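Local coordinates for protein esterase (Capnocytophaga ochracea, PDB 4W9R) that is of unknown function but, as a putative esterase of the alpha/beta-hydrolase superfamily, probably hydrolyses ester bonds, at residues Y131-E136 with N142-L147; L171-A176 with I190-A195. All coordinates share one frame; numbering follows the deposited sequence.

Interaction 1 (Y131-E136 with N142-L147); sequences YYMLAE and NMIVSL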
loop_
_atom_site.group_PDB
_atom_site.type_symbol
_atom_site.label_atom_id
_atom_site.label_comp_id
_atom_site.label_asym_id
_atom_site.label_seq_id
_atom_site.Cartn_x
_atom_site.Cartn_y
_atom_site.Cartn_z
ATOM N N TYR B 131 -11.737 -8.622 19.714
ATOM C CA TYR B 131 -12.702 -9.328 20.549
ATOM C C TYR B 131 -13.439 -10.446 19.817
ATOM O O TYR B 131 -14.186 -11.206 20.431
ATOM C CB TYR B 131 -13.698 -8.331 21.141
ATOM C CG TYR B 131 -13.108 -7.542 22.286
ATOM C CD1 TYR B 131 -12.308 -6.433 22.051
ATOM C CD2 TYR B 131 -13.331 -7.922 23.603
ATOM C CE1 TYR B 131 -11.757 -5.714 23.096
ATOM C CE2 TYR B 131 -12.787 -7.209 24.653
ATOM C CZ TYR B 131 -12.000 -6.108 24.395
ATOM O OH TYR B 131 -11.456 -5.400 25.441
ATOM N N TYR B 132 -13.226 -10.553 18.510
ATOM C CA TYR B 132 -13.788 -11.665 17.751
ATOM C C TYR B 132 -13.068 -12.974 18.085
ATOM O O TYR B 132 -13.566 -14.059 17.786
ATOM C CB TYR B 132 -13.727 -11.377 16.251
ATOM C CG TYR B 132 -14.686 -10.290 15.825
ATOM C CD1 TYR B 132 -16.055 -10.515 15.825
ATOM C CD2 TYR B 132 -14.228 -9.040 15.434
ATOM C CE1 TYR B 132 -16.941 -9.527 15.446
ATOM C CE2 TYR B 132 -15.110 -8.044 15.051
ATOM C CZ TYR B 132 -16.467 -8.296 15.059
ATOM O OH TYR B 132 -17.356 -7.317 14.683
HETATM N N MSE B 133 -11.901 -12.861 18.715
HETATM C CA MSE B 133 -11.165 -14.021 19.211
HETATM C C MSE B 133 -11.872 -14.681 20.392
HETATM O O MSE B 133 -11.670 -15.863 20.668
HETATM C CB MSE B 133 -9.752 -13.619 19.637
HETATM C CG MSE B 133 -8.760 -13.465 18.504
HETATM SE SE MSE B 133 -7.095 -12.677 19.144
HETATM C CE MSE B 133 -6.896 -13.706 20.779
ATOM N N LEU B 134 -12.692 -13.905 21.093
ATOM C CA LEU B 134 -13.330 -14.372 22.319
ATOM C C LEU B 134 -14.690 -15.017 22.061
ATOM O O LEU B 134 -15.389 -15.394 23.001
ATOM C CB LEU B 134 -13.479 -13.212 23.307
ATOM C CG LEU B 134 -12.206 -12.404 23.578
ATOM C CD1 LEU B 134 -12.463 -11.315 24.607
ATOM C CD2 LEU B 134 -11.069 -13.310 24.024
ATOM N N ALA B 135 -15.062 -15.132 20.789
ATOM C CA ALA B 135 -16.340 -15.728 20.404
ATOM C C ALA B 135 -16.466 -17.168 20.903
ATOM O O ALA B 135 -15.589 -17.998 20.666
ATOM C CB ALA B 135 -16.512 -15.677 18.894
ATOM N N GLU B 136 -17.566 -17.449 21.596
ATOM C CA GLU B 136 -17.784 -18.755 22.213
ATOM C C GLU B 136 -18.259 -19.820 21.225
ATOM O O GLU B 136 -17.933 -20.998 21.369
ATOM C CB GLU B 136 -18.794 -18.631 23.357
ATOM N N ASN B 142 -11.335 -15.771 10.677
ATOM C CA ASN B 142 -10.113 -16.554 10.801
ATOM C C ASN B 142 -8.891 -15.675 10.596
ATOM O O ASN B 142 -7.756 -16.101 10.812
ATOM C CB ASN B 142 -10.114 -17.702 9.796
ATOM C CG ASN B 142 -11.445 -18.416 9.740
ATOM O OD1 ASN B 142 -12.161 -18.338 8.743
ATOM N ND2 ASN B 142 -11.787 -19.113 10.817
HETATM N N MSE B 143 -9.143 -14.441 10.173
HETATM C CA MSE B 143 -8.088 -13.470 9.928
HETATM C C MSE B 143 -8.430 -12.143 10.590
HETATM O O MSE B 143 -9.470 -11.547 10.308
HETATM C CB MSE B 143 -7.875 -13.275 8.427
HETATM C CG MSE B 143 -6.739 -12.326 8.077
HETATM SE SE MSE B 143 -6.715 -11.830 6.187
HETATM C CE MSE B 143 -8.056 -10.414 6.205
ATOM N N ILE B 144 -7.558 -11.687 11.481
ATOM C CA ILE B 144 -7.761 -10.417 12.160
ATOM C C ILE B 144 -6.554 -9.508 11.967
ATOM O O ILE B 144 -5.438 -9.847 12.365
ATOM C CB ILE B 144 -8.020 -10.614 13.665
ATOM C CG1 ILE B 144 -9.251 -11.496 13.881
ATOM C CG2 ILE B 144 -8.198 -9.270 14.357
ATOM C CD1 ILE B 144 -9.571 -11.760 15.333
ATOM N N VAL B 145 -6.779 -8.364 11.333
ATOM C CA VAL B 145 -5.719 -7.391 11.126
ATOM C C VAL B 145 -6.021 -6.112 11.895
ATOM O O VAL B 145 -6.948 -5.374 11.555
ATOM C CB VAL B 145 -5.534 -7.066 9.632
ATOM C CG1 VAL B 145 -4.405 -6.070 9.445
ATOM C CG2 VAL B 145 -5.261 -8.339 8.846
ATOM N N SER B 146 -5.230 -5.854 12.930
ATOM C CA SER B 146 -5.423 -4.683 13.774
ATOM C C SER B 146 -4.334 -3.651 13.502
ATOM O O SER B 146 -3.171 -3.857 13.847
ATOM C CB SER B 146 -5.426 -5.090 15.249
ATOM O OG SER B 146 -5.641 -3.974 16.093
ATOM N N LEU B 147 -4.718 -2.535 12.892
ATOM C CA LEU B 147 -3.753 -1.523 12.474
ATOM C C LEU B 147 -3.827 -0.282 13.349
ATOM O O LEU B 147 -4.848 0.396 13.379
ATOM C CB LEU B 147 -3.990 -1.144 11.014
ATOM C CG LEU B 147 -3.959 -2.306 10.024
ATOM C CD1 LEU B 147 -4.390 -1.829 8.652
ATOM C CD2 LEU B 147 -2.571 -2.926 9.973
#
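Tyr132 and Ile144 mark the closest backbone approach between the 3-10 turn at 131-133 and strand 143-147, with CA atoms 8.3 Å apart, a gap that side chains alone bridge. The turn lies in the connection from helix 123-128 to strand 143-149, so the contact packs this connection on a central strand of the alpha/beta-hydrolase sheet. Ile144 does most of the bridging. Its CG1 lies beside the backbone N and the chain then runs straight on (chi2 179°), pushing the terminal methyl CD1 out toward the turn. There CD1 rests against CG of Met133, modelled as selenomethionine, at 3.7 Å, and more loosely against CB of Tyr132 at 4.3 Å. Met133 crosses Ile144 at a slant and also packs on Phe159, Ala162 and Leu163 of helix 156-165, a use that suits a long, flexible apolar residue. Tyr132 turns its CB to the strand but commits its ring to others: it stacks on Phe96, meets Phe141 edge to face, and hydrogen-bonds Phe96 O through OH. A beta-branched isoleucine fits the strand while still extending a methyl to the turn. With no hydrogen bond between the segments, the contact is apolar, held by van der Waals packing and probably by the burial of Ile144.

Interaction 2 (L171-A176 with I190-A195); sequences LFYYMA and IQFERA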
loop_
_atom_site.group_PDB
_atom_site.type_symbol
_atom_site.label_atom_id
_atom_site.label_comp_id
_atom_site.label_asym_id
_atom_site.label_seq_id
_atom_site.Cartn_x
_atom_site.Cartn_y
_atom_site.Cartn_z
ATOM N N LEU B 171 -6.029 -19.459 12.816
ATOM C CA LEU B 171 -6.222 -18.050 13.121
ATOM C C LEU B 171 -4.989 -17.246 12.734
ATOM O O LEU B 171 -3.900 -17.468 13.266
ATOM C CB LEU B 171 -6.532 -17.849 14.605
ATOM C CG LEU B 171 -6.587 -16.388 15.055
ATOM C CD1 LEU B 171 -7.638 -15.614 14.267
ATOM C CD2 LEU B 171 -6.848 -16.294 16.548
ATOM N N PHE B 172 -5.166 -16.317 11.802
ATOM C CA PHE B 172 -4.095 -15.406 11.424
ATOM C C PHE B 172 -4.312 -14.055 12.092
ATOM O O PHE B 172 -5.285 -13.361 11.798
ATOM C CB PHE B 172 -4.023 -15.245 9.905
ATOM C CG PHE B 172 -2.926 -14.327 9.444
ATOM C CD1 PHE B 172 -1.649 -14.815 9.210
ATOM C CD2 PHE B 172 -3.168 -12.976 9.244
ATOM C CE1 PHE B 172 -0.636 -13.974 8.787
ATOM C CE2 PHE B 172 -2.158 -12.130 8.821
ATOM C CZ PHE B 172 -0.891 -12.630 8.592
ATOM N N TYR B 173 -3.407 -13.687 12.992
ATOM C CA TYR B 173 -3.516 -12.412 13.687
ATOM C C TYR B 173 -2.345 -11.495 13.357
ATOM O O TYR B 173 -1.185 -11.889 13.474
ATOM C CB TYR B 173 -3.604 -12.622 15.199
ATOM C CG TYR B 173 -3.754 -11.333 15.975
ATOM C CD1 TYR B 173 -4.991 -10.710 16.088
ATOM C CD2 TYR B 173 -2.661 -10.734 16.588
ATOM C CE1 TYR B 173 -5.134 -9.531 16.791
ATOM C CE2 TYR B 173 -2.795 -9.554 17.294
ATOM C CZ TYR B 173 -4.034 -8.956 17.393
ATOM O OH TYR B 173 -4.172 -7.782 18.095
ATOM N N TYR B 174 -2.662 -10.269 12.953
ATOM C CA TYR B 174 -1.643 -9.281 12.623
ATOM C C TYR B 174 -1.930 -7.951 13.306
ATOM O O TYR B 174 -2.997 -7.366 13.118
ATOM C CB TYR B 174 -1.554 -9.083 11.109
ATOM C CG TYR B 174 -0.494 -8.093 10.676
ATOM C CD1 TYR B 174 -0.791 -6.744 10.519
ATOM C CD2 TYR B 174 0.803 -8.507 10.422
ATOM C CE1 TYR B 174 0.176 -5.838 10.124
ATOM C CE2 TYR B 174 1.777 -7.609 10.023
ATOM C CZ TYR B 174 1.459 -6.278 9.876
ATOM O OH TYR B 174 2.430 -5.386 9.481
HETATM N N MSE B 175 -0.973 -7.473 14.093
HETATM C CA MSE B 175 -1.099 -6.171 14.733
HETATM C C MSE B 175 0.092 -5.281 14.400
HETATM O O MSE B 175 1.241 -5.718 14.461
HETATM C CB MSE B 175 -1.236 -6.323 16.246
HETATM C CG MSE B 175 -1.142 -5.007 17.005
HETATM SE SE MSE B 175 -1.358 -5.233 18.926
HETATM C CE MSE B 175 -0.875 -3.435 19.502
ATOM N N ALA B 176 -0.190 -4.034 14.042
ATOM C CA ALA B 176 0.862 -3.079 13.719
ATOM C C ALA B 176 0.650 -1.757 14.446
ATOM O O ALA B 176 -0.485 -1.332 14.664
ATOM C CB ALA B 176 0.928 -2.851 12.215
ATOM N N ILE B 190 1.910 -1.089 22.874
ATOM C CA ILE B 190 3.017 -1.962 23.248
ATOM C C ILE B 190 2.733 -2.689 24.560
ATOM O O ILE B 190 2.969 -3.892 24.672
ATOM C CB ILE B 190 4.337 -1.175 23.366
ATOM C CG1 ILE B 190 4.914 -0.909 21.976
ATOM C CG2 ILE B 190 5.352 -1.933 24.207
ATOM C CD1 ILE B 190 6.331 -0.395 22.000
ATOM N N GLN B 191 2.220 -1.955 25.544
ATOM C CA GLN B 191 1.858 -2.542 26.830
ATOM C C GLN B 191 0.829 -3.654 26.651
ATOM O O GLN B 191 0.928 -4.712 27.275
ATOM C CB GLN B 191 1.312 -1.474 27.780
ATOM C CG GLN B 191 2.316 -0.406 28.171
ATOM C CD GLN B 191 1.694 0.688 29.017
ATOM O OE1 GLN B 191 0.799 0.432 29.823
ATOM N NE2 GLN B 191 2.160 1.919 28.831
ATOM N N PHE B 192 -0.156 -3.403 25.793
ATOM C CA PHE B 192 -1.194 -4.386 25.505
ATOM C C PHE B 192 -0.609 -5.614 24.818
ATOM O O PHE B 192 -0.932 -6.748 25.177
ATOM C CB PHE B 192 -2.292 -3.767 24.635
ATOM C CG PHE B 192 -3.256 -4.770 24.063
ATOM C CD1 PHE B 192 -4.276 -5.293 24.843
ATOM C CD2 PHE B 192 -3.146 -5.185 22.745
ATOM C CE1 PHE B 192 -5.164 -6.216 24.319
ATOM C CE2 PHE B 192 -4.031 -6.109 22.215
ATOM C CZ PHE B 192 -5.043 -6.623 23.003
ATOM N N GLU B 193 0.254 -5.380 23.834
ATOM C CA GLU B 193 0.849 -6.464 23.060
ATOM C C GLU B 193 1.729 -7.353 23.935
ATOM O O GLU B 193 1.710 -8.577 23.804
ATOM C CB GLU B 193 1.659 -5.901 21.888
ATOM C CG GLU B 193 2.017 -6.924 20.816
ATOM C CD GLU B 193 3.268 -7.719 21.145
ATOM O OE1 GLU B 193 3.424 -8.836 20.607
ATOM O OE2 GLU B 193 4.100 -7.224 21.935
ATOM N N ARG B 194 2.493 -6.731 24.827
ATOM C CA ARG B 194 3.364 -7.466 25.738
ATOM C C ARG B 194 2.558 -8.403 26.635
ATOM O O ARG B 194 2.975 -9.529 26.908
ATOM C CB ARG B 194 4.190 -6.499 26.591
ATOM C CG ARG B 194 5.066 -7.181 27.631
ATOM C CD ARG B 194 5.923 -6.183 28.402
ATOM N NE ARG B 194 6.989 -5.615 27.580
ATOM C CZ ARG B 194 6.965 -4.394 27.058
ATOM N NH1 ARG B 194 5.926 -3.598 27.274
ATOM N NH2 ARG B 194 7.981 -3.964 26.323
ATOM N N ALA B 195 1.396 -7.935 27.081
ATOM C CA ALA B 195 0.529 -8.729 27.944
ATOM C C ALA B 195 -0.153 -9.848 27.164
ATOM O O ALA B 195 -0.512 -10.883 27.728
ATOM C CB ALA B 195 -0.510 -7.840 28.614
#
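Met175 and Phe192 meet in a Met-aromatic contact within a beta-alpha-beta unit of the alpha/beta-hydrolase fold, where helix 183-196 follows strand 171-180 and leads on to strand 205-213. The short segments run nearly antiparallel, at 151°, with axes 10.8 Å apart, so long side chains are needed to span the space between them. Met175, present as selenomethionine, supplies one: chi1 (170°) and chi2 are both extended and carry SE toward the helix, and chi3 continues the line to CE. SE arrives at the rim of the Phe192 ring, 5.4 Å from the centroid and 90° off the ring normal, which places it in the ring plane beside CD2. Methionine suits the place because its polarisable chalcogen, sulfur in the natural protein, can probably interact favourably with the weakly positive ring hydrogens at the edge. The hydroxyl of Tyr173 lies near the same plane, 4.4 Å from Phe192 CE2, while its hydrogen bond goes to OD1 of Asn130. The Phe192 ring also packs edge to face with Phe127. Glu193 divides its chain by chemistry. Its carboxylate forms a salt bridge with Arg197 through OE2 and a hydrogen bond with Tyr207 OH through OE1, which probably offsets the cost of burying it, and its aliphatic CG lies 4.2 Å from SE of Met175.

How the interactions relate
Interaction 1 and interaction 2 stand on neighbouring parallel strands of one sheet, their centres about 11 Å apart. Backbone bonding sews the strands together: Asn142 O lies 2.8 Å from Phe172 N, and Ser146 N lies 2.7 Å from Tyr174 O, both probable hydrogen bonds. Side chains join them too, with Leu171 touching Met133 and Tyr173 touching Ile144. Phe127 of helix 123-128 meets Tyr131 and Phe192 edge to face, so one ring serves both segments that flank the sheet. Along the chain interaction 1 is completed first, and interaction 2 adds the next strand and its helix. Neither contact includes a residue established as catalytic; both pack the core of the alpha/beta-hydrolase fold.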